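Local coordinates for protein paenibacillus xanthan lyase (Paenibacillus, PDB 6F2P) that probably cleaves xanthan by beta-elimination, as a calcium-binding polysaccharide lyase of family 8, at residues 515-518 against 522-525; 284-289 against 582-587; 276-281 against 425-430. All coordinates share one frame; numbering follows the deposited sequence.

Contact 1 of 3, residues 515-518 against 522-525; sequences RKLN and NNAL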
loop_
_atom_site.group_PDB
_atom_site.type_symbol
_atom_site.label_atom_id
_atom_site.label_comp_id
_atom_site.label_asym_id
_atom_site.label_seq_id
_atom_site.Cartn_x
_atom_site.Cartn_y
_atom_site.Cartn_z
ATOM N N ARG A 515 -16.776 -22.334 1.411
ATOM C CA ARG A 515 -18.018 -21.578 1.499
ATOM C C ARG A 515 -18.995 -22.208 2.465
ATOM O O ARG A 515 -19.173 -23.422 2.459
ATOM C CB ARG A 515 -18.684 -21.518 0.123
ATOM C CG ARG A 515 -19.782 -20.470 -0.006
ATOM C CD ARG A 515 -19.171 -19.094 -0.207
ATOM N NE ARG A 515 -20.180 -18.051 -0.368
ATOM C CZ ARG A 515 -19.899 -16.752 -0.365
ATOM N NH1 ARG A 515 -18.646 -16.358 -0.207
ATOM N NH2 ARG A 515 -20.865 -15.852 -0.508
ATOM N N LYS A 516 -19.648 -21.383 3.277
ATOM C CA LYS A 516 -20.707 -21.883 4.144
ATOM C C LYS A 516 -21.974 -22.097 3.332
ATOM O O LYS A 516 -22.342 -21.255 2.516
ATOM C CB LYS A 516 -20.984 -20.927 5.299
ATOM C CG LYS A 516 -21.695 -21.598 6.456
ATOM C CD LYS A 516 -22.607 -20.643 7.168
ATOM C CE LYS A 516 -21.848 -19.462 7.694
ATOM N NZ LYS A 516 -22.797 -18.388 8.068
ATOM N N LEU A 517 -22.643 -23.220 3.572
ATOM C CA LEU A 517 -23.789 -23.621 2.764
ATOM C C LEU A 517 -25.109 -23.384 3.488
ATOM O O LEU A 517 -25.125 -22.870 4.609
ATOM C CB LEU A 517 -23.649 -25.091 2.361
ATOM C CG LEU A 517 -22.292 -25.397 1.720
ATOM C CD1 LEU A 517 -22.182 -26.850 1.289
ATOM C CD2 LEU A 517 -22.062 -24.467 0.534
ATOM N N ASN A 518 -26.218 -23.750 2.847
ATOM C CA ASN A 518 -27.514 -23.679 3.503
ATOM C C ASN A 518 -27.597 -24.705 4.633
ATOM O O ASN A 518 -26.648 -25.465 4.856
ATOM C CB ASN A 518 -28.663 -23.832 2.502
ATOM C CG ASN A 518 -28.628 -25.152 1.751
ATOM O OD1 ASN A 518 -28.170 -26.179 2.263
ATOM N ND2 ASN A 518 -29.130 -25.130 0.526
ATOM N N ASN A 522 -26.714 -28.716 1.026
ATOM C CA ASN A 522 -26.967 -29.430 -0.219
ATOM C C ASN A 522 -26.844 -28.590 -1.485
ATOM O O ASN A 522 -27.325 -29.000 -2.536
ATOM C CB ASN A 522 -28.348 -30.082 -0.186
ATOM C CG ASN A 522 -29.480 -29.078 -0.354
ATOM O OD1 ASN A 522 -29.264 -27.874 -0.497
ATOM N ND2 ASN A 522 -30.703 -29.580 -0.355
ATOM N N ASN A 523 -26.251 -27.406 -1.370
ATOM C CA ASN A 523 -26.097 -26.514 -2.517
ATOM C C ASN A 523 -25.482 -27.273 -3.674
ATOM O O ASN A 523 -24.465 -27.947 -3.496
ATOM C CB ASN A 523 -25.223 -25.317 -2.151
ATOM C CG ASN A 523 -25.818 -24.487 -1.042
ATOM O OD1 ASN A 523 -25.948 -24.951 0.091
ATOM N ND2 ASN A 523 -26.195 -23.251 -1.361
ATOM N N ALA A 524 -26.112 -27.205 -4.846
ATOM C CA ALA A 524 -25.656 -28.036 -5.954
ATOM C C ALA A 524 -24.219 -27.685 -6.361
ATOM O O ALA A 524 -23.867 -26.506 -6.512
ATOM C CB ALA A 524 -26.593 -27.935 -7.125
ATOM N N LEU A 525 -23.387 -28.715 -6.482
ATOM C CA LEU A 525 -22.027 -28.545 -6.968
ATOM C C LEU A 525 -21.911 -29.206 -8.325
ATOM O O LEU A 525 -21.879 -30.428 -8.418
ATOM C CB LEU A 525 -21.009 -29.150 -6.008
ATOM C CG LEU A 525 -19.547 -28.985 -6.456
ATOM C CD1 LEU A 525 -18.972 -27.617 -6.080
ATOM C CD2 LEU A 525 -18.658 -30.084 -5.902
#

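Contact 2 of 3, residues 284-289 against 582-587; sequences EISRHG and SLNSSA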
loop_
_atom_site.group_PDB
_atom_site.type_symbol
_atom_site.label_atom_id
_atom_site.label_comp_id
_atom_site.label_asym_id
_atom_site.label_seq_id
_atom_site.Cartn_x
_atom_site.Cartn_y
_atom_site.Cartn_z
ATOM N N GLU A 284 -11.053 -8.742 16.293
ATOM C CA GLU A 284 -12.471 -8.756 16.627
ATOM C C GLU A 284 -13.310 -9.753 15.844
ATOM O O GLU A 284 -14.500 -9.913 16.120
ATOM C CB GLU A 284 -13.047 -7.356 16.522
ATOM C CG GLU A 284 -12.304 -6.398 17.415
ATOM C CD GLU A 284 -13.025 -5.094 17.560
ATOM O OE1 GLU A 284 -14.192 -5.032 17.110
ATOM O OE2 GLU A 284 -12.432 -4.140 18.121
ATOM N N ILE A 285 -12.696 -10.449 14.894
ATOM C CA ILE A 285 -13.424 -11.456 14.134
ATOM C C ILE A 285 -13.733 -12.628 15.042
ATOM O O ILE A 285 -14.568 -13.466 14.709
ATOM C CB ILE A 285 -12.648 -11.953 12.896
ATOM C CG1 ILE A 285 -11.300 -12.564 13.301
ATOM C CG2 ILE A 285 -12.457 -10.824 11.899
ATOM C CD1 ILE A 285 -10.603 -13.320 12.169
ATOM N N SER A 286 -13.061 -12.670 16.194
ATOM C CA SER A 286 -13.263 -13.738 17.173
ATOM C C SER A 286 -14.306 -13.425 18.239
ATOM O O SER A 286 -14.407 -14.148 19.216
ATOM C CB SER A 286 -11.947 -14.102 17.863
ATOM O OG SER A 286 -11.514 -13.059 18.715
ATOM N N ARG A 287 -15.077 -12.358 18.064
ATOM C CA ARG A 287 -16.131 -12.025 19.029
ATOM C C ARG A 287 -17.498 -12.447 18.510
ATOM O O ARG A 287 -17.987 -11.906 17.515
ATOM C CB ARG A 287 -16.107 -10.530 19.375
ATOM C CG ARG A 287 -14.874 -10.148 20.154
ATOM C CD ARG A 287 -14.711 -8.656 20.330
ATOM N NE ARG A 287 -13.452 -8.377 21.020
ATOM C CZ ARG A 287 -12.855 -7.188 21.062
ATOM N NH1 ARG A 287 -13.402 -6.143 20.456
ATOM N NH2 ARG A 287 -11.705 -7.049 21.711
ATOM N N HIS A 288 -18.114 -13.415 19.185
ATOM C CA HIS A 288 -19.371 -13.987 18.706
ATOM C C HIS A 288 -20.492 -12.967 18.644
ATOM O O HIS A 288 -21.359 -13.044 17.779
ATOM C CB HIS A 288 -19.797 -15.187 19.551
ATOM C CG HIS A 288 -20.170 -14.844 20.959
ATOM N ND1 HIS A 288 -21.471 -14.608 21.346
ATOM C CD2 HIS A 288 -19.412 -14.714 22.075
ATOM C CE1 HIS A 288 -21.497 -14.337 22.640
ATOM N NE2 HIS A 288 -20.262 -14.392 23.104
ATOM N N GLY A 289 -20.471 -12.009 19.562
ATOM C CA GLY A 289 -21.512 -11.001 19.616
ATOM C C GLY A 289 -21.207 -9.842 18.688
ATOM O O GLY A 289 -21.958 -8.869 18.617
ATOM N N SER A 582 -12.888 -21.526 21.133
ATOM C CA SER A 582 -11.666 -21.834 20.402
ATOM C C SER A 582 -11.031 -20.568 19.829
ATOM O O SER A 582 -9.805 -20.450 19.763
ATOM C CB SER A 582 -11.968 -22.809 19.270
ATOM O OG SER A 582 -12.535 -24.003 19.772
ATOM N N LEU A 583 -11.861 -19.614 19.423
ATOM C CA LEU A 583 -11.335 -18.385 18.839
ATOM C C LEU A 583 -11.062 -17.345 19.907
ATOM O O LEU A 583 -10.103 -16.564 19.800
ATOM C CB LEU A 583 -12.295 -17.806 17.800
ATOM C CG LEU A 583 -12.452 -18.564 16.485
ATOM C CD1 LEU A 583 -13.449 -19.721 16.629
ATOM C CD2 LEU A 583 -12.880 -17.604 15.388
ATOM N N ASN A 584 -11.906 -17.341 20.938
ATOM C CA ASN A 584 -11.841 -16.315 21.973
ATOM C C ASN A 584 -12.177 -16.875 23.339
ATOM O O ASN A 584 -13.311 -17.274 23.587
ATOM C CB ASN A 584 -12.799 -15.164 21.643
ATOM C CG ASN A 584 -12.431 -13.892 22.357
ATOM O OD1 ASN A 584 -12.002 -13.919 23.507
ATOM N ND2 ASN A 584 -12.581 -12.768 21.681
ATOM N N SER A 585 -11.194 -16.897 24.227
ATOM C CA SER A 585 -11.419 -17.433 25.561
ATOM C C SER A 585 -11.108 -16.388 26.617
ATOM O O SER A 585 -10.857 -16.716 27.772
ATOM C CB SER A 585 -10.597 -18.703 25.791
ATOM O OG SER A 585 -9.216 -18.477 25.570
ATOM N N SER A 586 -11.118 -15.122 26.206
ATOM C CA SER A 586 -11.019 -14.019 27.154
ATOM C C SER A 586 -12.255 -14.027 28.042
ATOM O O SER A 586 -13.291 -14.608 27.680
ATOM C CB SER A 586 -10.910 -12.675 26.430
ATOM O OG SER A 586 -12.164 -12.285 25.890
ATOM N N ALA A 587 -12.140 -13.375 29.197
ATOM C CA ALA A 587 -13.201 -13.373 30.204
ATOM C C ALA A 587 -14.500 -12.776 29.666
ATOM O O ALA A 587 -15.593 -13.267 29.956
ATOM C CB ALA A 587 -12.744 -12.627 31.446
#

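Contact 3 of 3, residues 276-281 against 425-430; sequences LMDMVR and HFWATV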
loop_
_atom_site.group_PDB
_atom_site.type_symbol
_atom_site.label_atom_id
_atom_site.label_comp_id
_atom_site.label_asym_id
_atom_site.label_seq_id
_atom_site.Cartn_x
_atom_site.Cartn_y
_atom_site.Cartn_z
ATOM N N LEU A 276 -19.695 -5.278 7.788
ATOM C CA LEU A 276 -18.395 -4.636 7.879
ATOM C C LEU A 276 -17.371 -5.714 7.625
ATOM O O LEU A 276 -17.344 -6.705 8.342
ATOM C CB LEU A 276 -18.202 -4.031 9.264
ATOM C CG LEU A 276 -16.931 -3.215 9.503
ATOM C CD1 LEU A 276 -16.786 -2.122 8.471
ATOM C CD2 LEU A 276 -16.950 -2.621 10.911
ATOM N N MET A 277 -16.545 -5.538 6.599
ATOM C CA MET A 277 -15.611 -6.587 6.177
ATOM C C MET A 277 -14.645 -7.018 7.275
ATOM O O MET A 277 -13.945 -6.193 7.863
ATOM C CB MET A 277 -14.831 -6.147 4.936
ATOM C CG MET A 277 -15.701 -5.955 3.716
ATOM S SD MET A 277 -14.748 -5.557 2.246
ATOM C CE MET A 277 -16.085 -5.355 1.081
ATOM N N ASP A 278 -14.609 -8.320 7.536
ATOM C CA ASP A 278 -13.807 -8.876 8.626
ATOM C C ASP A 278 -12.306 -8.620 8.495
ATOM O O ASP A 278 -11.583 -8.612 9.494
ATOM C CB ASP A 278 -14.054 -10.377 8.737
ATOM C CG ASP A 278 -15.438 -10.702 9.252
ATOM O OD1 ASP A 278 -15.981 -9.904 10.045
ATOM O OD2 ASP A 278 -15.981 -11.756 8.861
ATOM N N MET A 279 -11.835 -8.410 7.269
ATOM C CA MET A 279 -10.408 -8.258 7.053
ATOM C C MET A 279 -9.860 -6.962 7.652
ATOM O O MET A 279 -8.654 -6.835 7.844
ATOM C CB MET A 279 -10.063 -8.370 5.573
ATOM C CG MET A 279 -10.483 -7.187 4.718
ATOM S SD MET A 279 -10.051 -7.474 2.987
ATOM C CE MET A 279 -10.547 -5.918 2.240
ATOM N N VAL A 280 -10.737 -6.007 7.962
ATOM C CA VAL A 280 -10.293 -4.792 8.640
ATOM C C VAL A 280 -10.694 -4.746 10.107
ATOM O O VAL A 280 -10.571 -3.696 10.740
ATOM C CB VAL A 280 -10.810 -3.488 7.967
ATOM C CG1 VAL A 280 -10.375 -3.416 6.506
ATOM C CG2 VAL A 280 -12.321 -3.361 8.103
ATOM N N ARG A 281 -11.171 -5.865 10.650
ATOM C CA ARG A 281 -11.650 -5.868 12.026
ATOM C C ARG A 281 -10.652 -6.487 13.004
ATOM O O ARG A 281 -10.955 -6.656 14.191
ATOM C CB ARG A 281 -13.021 -6.540 12.135
ATOM C CG ARG A 281 -14.084 -5.869 11.294
ATOM C CD ARG A 281 -15.491 -6.291 11.679
ATOM N NE ARG A 281 -15.664 -7.740 11.742
ATOM C CZ ARG A 281 -15.892 -8.421 12.867
ATOM N NH1 ARG A 281 -15.975 -7.783 14.025
ATOM N NH2 ARG A 281 -16.040 -9.741 12.838
ATOM N N HIS A 425 -22.262 -17.602 12.681
ATOM C CA HIS A 425 -21.256 -18.526 13.210
ATOM C C HIS A 425 -20.294 -19.103 12.186
ATOM O O HIS A 425 -19.725 -20.172 12.416
ATOM C CB HIS A 425 -21.899 -19.656 14.017
ATOM C CG HIS A 425 -22.849 -19.170 15.059
ATOM N ND1 HIS A 425 -22.460 -18.349 16.096
ATOM C CD2 HIS A 425 -24.185 -19.354 15.205
ATOM C CE1 HIS A 425 -23.510 -18.058 16.844
ATOM N NE2 HIS A 425 -24.567 -18.660 16.324
ATOM N N PHE A 426 -20.100 -18.397 11.074
ATOM C CA PHE A 426 -19.047 -18.748 10.122
ATOM C C PHE A 426 -17.705 -19.049 10.821
ATOM O O PHE A 426 -17.125 -20.126 10.641
ATOM C CB PHE A 426 -18.861 -17.641 9.069
ATOM C CG PHE A 426 -17.594 -17.781 8.266
ATOM C CD1 PHE A 426 -17.575 -18.555 7.117
ATOM C CD2 PHE A 426 -16.416 -17.164 8.678
ATOM C CE1 PHE A 426 -16.422 -18.712 6.396
ATOM C CE2 PHE A 426 -15.254 -17.315 7.957
ATOM C CZ PHE A 426 -15.258 -18.087 6.805
ATOM N N TRP A 427 -17.232 -18.105 11.631
ATOM C CA TRP A 427 -15.896 -18.195 12.222
ATOM C C TRP A 427 -15.697 -19.291 13.263
ATOM O O TRP A 427 -14.565 -19.712 13.504
ATOM C CB TRP A 427 -15.476 -16.849 12.822
ATOM C CG TRP A 427 -15.079 -15.837 11.788
ATOM C CD1 TRP A 427 -15.768 -14.713 11.437
ATOM C CD2 TRP A 427 -13.914 -15.870 10.958
ATOM N NE1 TRP A 427 -15.094 -14.032 10.450
ATOM C CE2 TRP A 427 -13.956 -14.723 10.135
ATOM C CE3 TRP A 427 -12.835 -16.753 10.834
ATOM C CZ2 TRP A 427 -12.961 -14.436 9.203
ATOM C CZ3 TRP A 427 -11.851 -16.467 9.905
ATOM C CH2 TRP A 427 -11.920 -15.314 9.102
ATOM N N ALA A 428 -16.779 -19.749 13.884
ATOM C CA ALA A 428 -16.659 -20.749 14.944
ATOM C C ALA A 428 -16.777 -22.169 14.410
ATOM O O ALA A 428 -16.619 -23.130 15.164
ATOM C CB ALA A 428 -17.690 -20.499 16.046
ATOM N N THR A 429 -17.045 -22.294 13.112
ATOM C CA THR A 429 -17.230 -23.604 12.483
ATOM C C THR A 429 -16.262 -23.880 11.334
ATOM O O THR A 429 -15.888 -25.031 11.116
ATOM C CB THR A 429 -18.655 -23.773 11.937
ATOM O OG1 THR A 429 -19.014 -22.602 11.195
ATOM C CG2 THR A 429 -19.653 -23.973 13.067
ATOM N N VAL A 430 -15.874 -22.835 10.595
ATOM C CA VAL A 430 -15.001 -22.988 9.425
ATOM C C VAL A 430 -13.655 -23.628 9.784
ATOM O O VAL A 430 -13.160 -23.478 10.901
ATOM C CB VAL A 430 -14.757 -21.630 8.703
ATOM C CG1 VAL A 430 -13.836 -20.736 9.521
ATOM C CG2 VAL A 430 -14.168 -21.846 7.318
#

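Contact 1 of 3, residues 515-518 against 522-525
N518 faces N522 and N523 where the chain leaves strand 508-516 and turns back toward strand 525-527. The two strands belong to different sheets of the super-sandwich, so this short loop carries the chain from one sheet to the other. The close-packed part lies around N523. Its OD1 accepts the backbone N of N518 at 3.0 Å in a nearly straight bond (173°). The same OD1 lies 3.2 Å from L517 CB. L517 is buried and also rests on M600 and R573. The other end of the N523 amide is fixed too, because ND2 donates to A551 O and S553 OG. The outer part is more open. There N522 is exposed, and its amide meets that of N518 with the planes 68° apart. N518 ND2 gives to N522 OD1 at 2.9 Å, and N518 OD1 accepts the backbone N of N522 at 3.2 Å. With chi1 at 60°, the N518 amide is turned back over the loop, where it can reach both the backbone N and the OD1 of N522. Replacing N518 by an alanine removes both side-chain bonds and would probably leave the N522 amide free to turn. The turn is thus tied by amide hydrogen bonds rather than charge. Buried N523 joins it to the sandwich, and N522 closes it at the surface.

Contact 2 of 3, residues 284-289 against 582-587
N584 and R287 bring the flat groups together, but they do not stack. The amide and guanidinium planes are 39° apart, and the nearest approach is from the aliphatic part of the arginine: R287 CG lies 3.8 Å from N584 ND2. The two ends of the N584 amide do different work. ND2 reaches across to S286, with weak bonds to S286 O at 3.4 Å and to S286 OG at 3.2 Å. OD1 stays within its own loop. It accepts the backbone N of S586 at 3.1 Å, in the carbonyl plane, which makes an Asx turn. S586 OG adds a second bond to the same OD1 at 2.9 Å. A chi1 of -159° sets CG anti to the backbone N and carries the amide toward S286, and the second torsion turns its ND2 that way. The main partner of N584 ND2 is E400 OE2, which also pairs with R287 NE, so one carboxylate holds a side chain from each segment. R287 NH1 forms a further salt bridge with E284 OE2 at 3.2 Å. S286 OG has its main partners in R283 O and N401 N. Beside these polar groups, S286 CB packs on L583 CB at 3.7 Å. The contact is buried and joins the N-terminal alpha-helical domain to the super-sandwich domain. Residues 284-289 follow strand 275-276 and run toward helix 292-307 of the alpha-helical domain. Residues 582-587 lie in the loop between strands 566-578 and 595-607 of the super-sandwich. W427 of helix 426-429 lies against both I285 and L583, one from each segment.

Contact 3 of 3, residues 276-281 against 425-430
W427 brings the NE1 corner of its indole over the carboxylate of D278. The contact joins the alpha-helical domain to the super-sandwich domain, two of the domains characteristic of family 8 polysaccharide lyases. D278 lies in a 3-10 turn before helix 292-307. W427 lies on the short, weakly bonded helix 426-429. The backbones stay well apart, with the nearest CA atoms, those of D278 and W427, 10.2 Å from each other, so the side chains alone span the gap. W427 NE1 donates to D278 OD2 at 2.9 Å with an angle of 167°. The oxygen lies close to the indole plane, yet the nitrogen meets it from above the carboxylate plane, 68° out. The two flat groups are steeply inclined to each other. Because chi1 of D278 is -70°, CG sits beside the backbone N and the carboxylate is directed at W427. The other oxygen is held from within its own turn. R281 grips D278 OD1 side-on, with NE and NH2 each at 2.8 Å, and this salt bridge helps to fix the rotation of the carboxylate. R281 probably offsets much of the charge of this buried carboxylate, which would otherwise lie uncompensated by it. Each oxygen therefore has its own task, one for the turn and one for the neighbouring domain. The tryptophan is backed by its own helix and by strand 411-415, where it touches M411 and Y413. D278 also packs on F422. Over the indole lies F426, whose CE2 sits 3.5 Å above the centre of the W427 ring.

Overall arrangement
Contacts 2 and 3 are buried and join the same two domains, with centres about 11 Å apart. They touch directly: I285 CG2 meets D278 O at 3.4 Å, and L583 CD1 packs on A428 CA at 3.8 Å. Contact 1 is different. It lies within the super-sandwich, is partly buried and reaches the surface through N522. It still meets contact 3, where K516 packs on F426, but its nearest atoms are about 11 Å from contact 2. The chemistry follows the place. The outer loop relies on neutral amides, whereas the domain boundary adds carboxylates and arginines to amide, aromatic and aliphatic contacts.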